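Local coordinates for protein glutamine synthetase (Streptomyces coelicolor, PDB 4BAX) that belongs to the glutamine synthetase family, pairing a beta-Grasp domain with a catalytic domain in an assembly of ten chains, at residues G295-I300 and D314-A319. Numbering follows the deposited sequence.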
ATOM      1  N   GLY A 295      42.812 -12.639  20.007  1.00 51.04           N
ATOM      2  CA  GLY A 295      42.117 -12.493  21.281  1.00 48.72           C
ATOM      3  C   GLY A 295      42.809 -11.541  22.254  1.00 46.69           C
ATOM      4  O   GLY A 295      42.247 -11.161  23.282  1.00 46.53           O
ATOM      5  N   ALA A 296      44.037 -11.148  21.924  1.00 44.46           N
ATOM      6  CA  ALA A 296      44.804 -10.205  22.741  1.00 41.82           C
ATOM      7  C   ALA A 296      44.366  -8.724  22.608  1.00 38.71           C
ATOM      8  O   ALA A 296      43.702  -8.337  21.645  1.00 36.32           O
ATOM      9  CB  ALA A 296      46.289 -10.346  22.427  1.00 42.56           C
ATOM     10  N   SER A 297      44.720  -7.908  23.596  1.00 38.63           N
ATOM     11  CA  SER A 297      44.463  -6.465  23.517  1.00 39.84           C
ATOM     12  C   SER A 297      45.291  -5.848  22.357  1.00 31.83           C
ATOM     13  O   SER A 297      44.805  -5.036  21.549  1.00 31.39           O
ATOM     14  CB  SER A 297      44.844  -5.781  24.842  1.00 40.85           C
ATOM     15  OG  SER A 297      44.020  -6.198  25.920  1.00 41.52           O
ATOM     16  N   VAL A 298      46.541  -6.277  22.272  1.00 31.91           N
ATOM     17  CA  VAL A 298      47.428  -5.842  21.219  1.00 32.22           C
ATOM     18  C   VAL A 298      47.999  -7.058  20.493  1.00 33.64           C
ATOM     19  O   VAL A 298      48.480  -8.009  21.117  1.00 34.04           O
ATOM     20  CB  VAL A 298      48.574  -4.992  21.794  1.00 31.25           C
ATOM     21  CG1 VAL A 298      49.765  -4.944  20.849  1.00 31.26           C
ATOM     22  CG2 VAL A 298      48.066  -3.619  22.146  1.00 30.48           C
ATOM     23  N   ARG A 299      47.964  -7.019  19.168  1.00 34.31           N
ATOM     24  CA  ARG A 299      48.494  -8.129  18.401  1.00 35.08           C
ATOM     25  C   ARG A 299      49.804  -7.767  17.674  1.00 34.83           C
ATOM     26  O   ARG A 299      49.950  -6.663  17.129  1.00 34.23           O
ATOM     27  CB  ARG A 299      47.454  -8.634  17.394  1.00 35.86           C
ATOM     28  CG  ARG A 299      48.033  -9.641  16.407  1.00 37.12           C
ATOM     29  CD  ARG A 299      46.999 -10.243  15.490  1.00 38.60           C
ATOM     30  NE  ARG A 299      46.673  -9.355  14.382  1.00 40.23           N
ATOM     31  CZ  ARG A 299      46.150  -9.775  13.233  1.00 41.78           C
ATOM     32  NH1 ARG A 299      45.921 -11.074  13.045  1.00 42.45           N
ATOM     33  NH2 ARG A 299      45.870  -8.907  12.262  1.00 41.92           N
ATOM     34  N   ILE A 300      50.748  -8.707  17.705  1.00 34.99           N
ATOM     35  CA  ILE A 300      51.944  -8.654  16.874  1.00 35.12           C
ATOM     36  C   ILE A 300      51.767  -9.595  15.699  1.00 35.90           C
ATOM     37  O   ILE A 300      51.794 -10.821  15.864  1.00 36.32           O
ATOM     38  CB  ILE A 300      53.200  -9.095  17.657  1.00 34.21           C
ATOM     39  CG1 ILE A 300      53.503  -8.107  18.788  1.00 32.80           C
ATOM     40  CG2 ILE A 300      54.394  -9.239  16.718  1.00 34.46           C
ATOM     41  CD1 ILE A 300      54.210  -8.728  19.955  1.00 32.20           C
ATOM     42  N   ASP A 314      46.951  -2.359  17.845  1.00 33.15           N
ATOM     43  CA  ASP A 314      46.120  -2.200  19.019  1.00 33.09           C
ATOM     44  C   ASP A 314      44.674  -2.456  18.629  1.00 33.37           C
ATOM     45  O   ASP A 314      44.084  -1.673  17.866  1.00 33.51           O
ATOM     46  CB  ASP A 314      46.276  -0.786  19.582  1.00 32.62           C
ATOM     47  CG  ASP A 314      45.657  -0.632  20.969  1.00 32.57           C
ATOM     48  OD1 ASP A 314      44.814  -1.480  21.333  1.00 32.63           O
ATOM     49  OD2 ASP A 314      45.996   0.335  21.698  1.00 32.48           O
ATOM     50  N   ARG A 315      44.112  -3.551  19.152  1.00 33.38           N
ATOM     51  CA  ARG A 315      42.768  -3.980  18.765  1.00 33.27           C
ATOM     52  C   ARG A 315      41.664  -3.416  19.686  1.00 32.80           C
ATOM     53  O   ARG A 315      40.480  -3.665  19.455  1.00 33.22           O
ATOM     54  CB  ARG A 315      42.705  -5.510  18.727  1.00 33.63           C
ATOM     55  CG  ARG A 315      43.783  -6.146  17.850  1.00 34.28           C
ATOM     56  CD  ARG A 315      43.786  -7.672  17.961  1.00 35.43           C
ATOM     57  NE  ARG A 315      42.525  -8.232  17.481  1.00 36.75           N
ATOM     58  CZ  ARG A 315      42.244  -8.471  16.197  1.00 37.67           C
ATOM     59  NH1 ARG A 315      43.154  -8.235  15.251  1.00 37.80           N
ATOM     60  NH2 ARG A 315      41.059  -8.979  15.852  1.00 37.95           N
ATOM     61  N   ARG A 316      42.049  -2.680  20.723  1.00 32.06           N
ATOM     62  CA  ARG A 316      41.092  -2.097  21.679  1.00 31.76           C
ATOM     63  C   ARG A 316      40.208  -0.896  21.225  1.00 28.19           C
ATOM     64  O   ARG A 316      39.061  -0.812  21.657  1.00 29.26           O
ATOM     65  CB  ARG A 316      41.807  -1.742  22.974  1.00 31.60           C
ATOM     66  CG  ARG A 316      42.354  -2.947  23.711  1.00 31.29           C
ATOM     67  CD  ARG A 316      43.191  -2.499  24.871  1.00 31.19           C
ATOM     68  NE  ARG A 316      44.373  -1.804  24.367  1.00 31.18           N
ATOM     69  CZ  ARG A 316      45.186  -1.079  25.129  1.00 31.42           C
ATOM     70  NH1 ARG A 316      44.944  -0.974  26.431  1.00 31.54           N
ATOM     71  NH2 ARG A 316      46.247  -0.471  24.596  1.00 31.34           N
ATOM     72  N   PRO A 317      40.721   0.035  20.400  1.00 27.02           N
ATOM     73  CA  PRO A 317      39.865   1.224  20.176  1.00 25.98           C
ATOM     74  C   PRO A 317      38.537   0.948  19.444  1.00 25.81           C
ATOM     75  O   PRO A 317      38.448   0.140  18.502  1.00 25.03           O
ATOM     76  CB  PRO A 317      40.764   2.171  19.354  1.00 25.45           C
ATOM     77  CG  PRO A 317      42.172   1.668  19.567  1.00 25.82           C
ATOM     78  CD  PRO A 317      42.038   0.169  19.740  1.00 26.60           C
ATOM     79  N   ASN A 318      37.485   1.612  19.922  1.00 26.21           N
ATOM     80  CA  ASN A 318      36.165   1.517  19.308  1.00 26.35           C
ATOM     81  C   ASN A 318      36.119   2.251  17.989  1.00 25.89           C
ATOM     82  O   ASN A 318      36.957   3.115  17.745  1.00 25.29           O
ATOM     83  CB  ASN A 318      35.138   2.163  20.213  1.00 27.03           C
ATOM     84  CG  ASN A 318      34.675   1.256  21.317  1.00 27.86           C
ATOM     85  OD1 ASN A 318      35.176   0.123  21.493  1.00 28.45           O
ATOM     86  ND2 ASN A 318      33.697   1.743  22.075  1.00 27.75           N
ATOM     87  N   ALA A 319      35.118   1.935  17.163  1.00 26.20           N
ATOM     88  CA  ALA A 319      34.896   2.661  15.912  1.00 26.32           C
ATOM     89  C   ALA A 319      34.568   4.130  16.183  1.00 27.42           C
ATOM     90  O   ALA A 319      34.760   4.973  15.300  1.00 27.28           O
ATOM     91  CB  ALA A 319      33.788   2.013  15.099  1.00 25.50           C
TER
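A buried contact, with one antiparallel bridge at the end of strand 312-314, joins strand 298-300 and the turn before it to the loop leading to helix 323-341 in the catalytic domain. V298 and D314 form a non-hydrogen-bonded pair, their CA atoms 4.5 Å apart. Just beyond it, R315 N donates to S297 O (2.9 Å) almost along the C=O axis. V298 CG2, anti to its own carbonyl carbon, rests against D314 CA and the carboxylate. With CG anti to the backbone N (chi1 -168°), that carboxylate sits where OD1 can accept R316 N from above the carboxylate plane at 3.1 Å and, through its syn lone pair, R316 NE at 3.1 Å. R316 NH2 reaches OD2 at 3.0 Å, completing a side-on, two-nitrogen salt bridge, and OD2 is also hydrogen-bonded to Y267 OH. The bend at chi3 (-66°) turns the R316 guanidinium back to D314, while its CD packs on S297 CB (3.7 Å). On the other side of the backbone, R315 and R299 cross obliquely, guanidinium planes 67° apart, with R315 NH1 3.8 Å from R299 NE and over one R299 face. E313 bridges both, probably offsetting their repulsion. The D314 carboxylate thus forms an Asx turn, reinforced by the R316 salt bridge, at the end of a strand in the curved catalytic-domain sheet of glutamine synthetases.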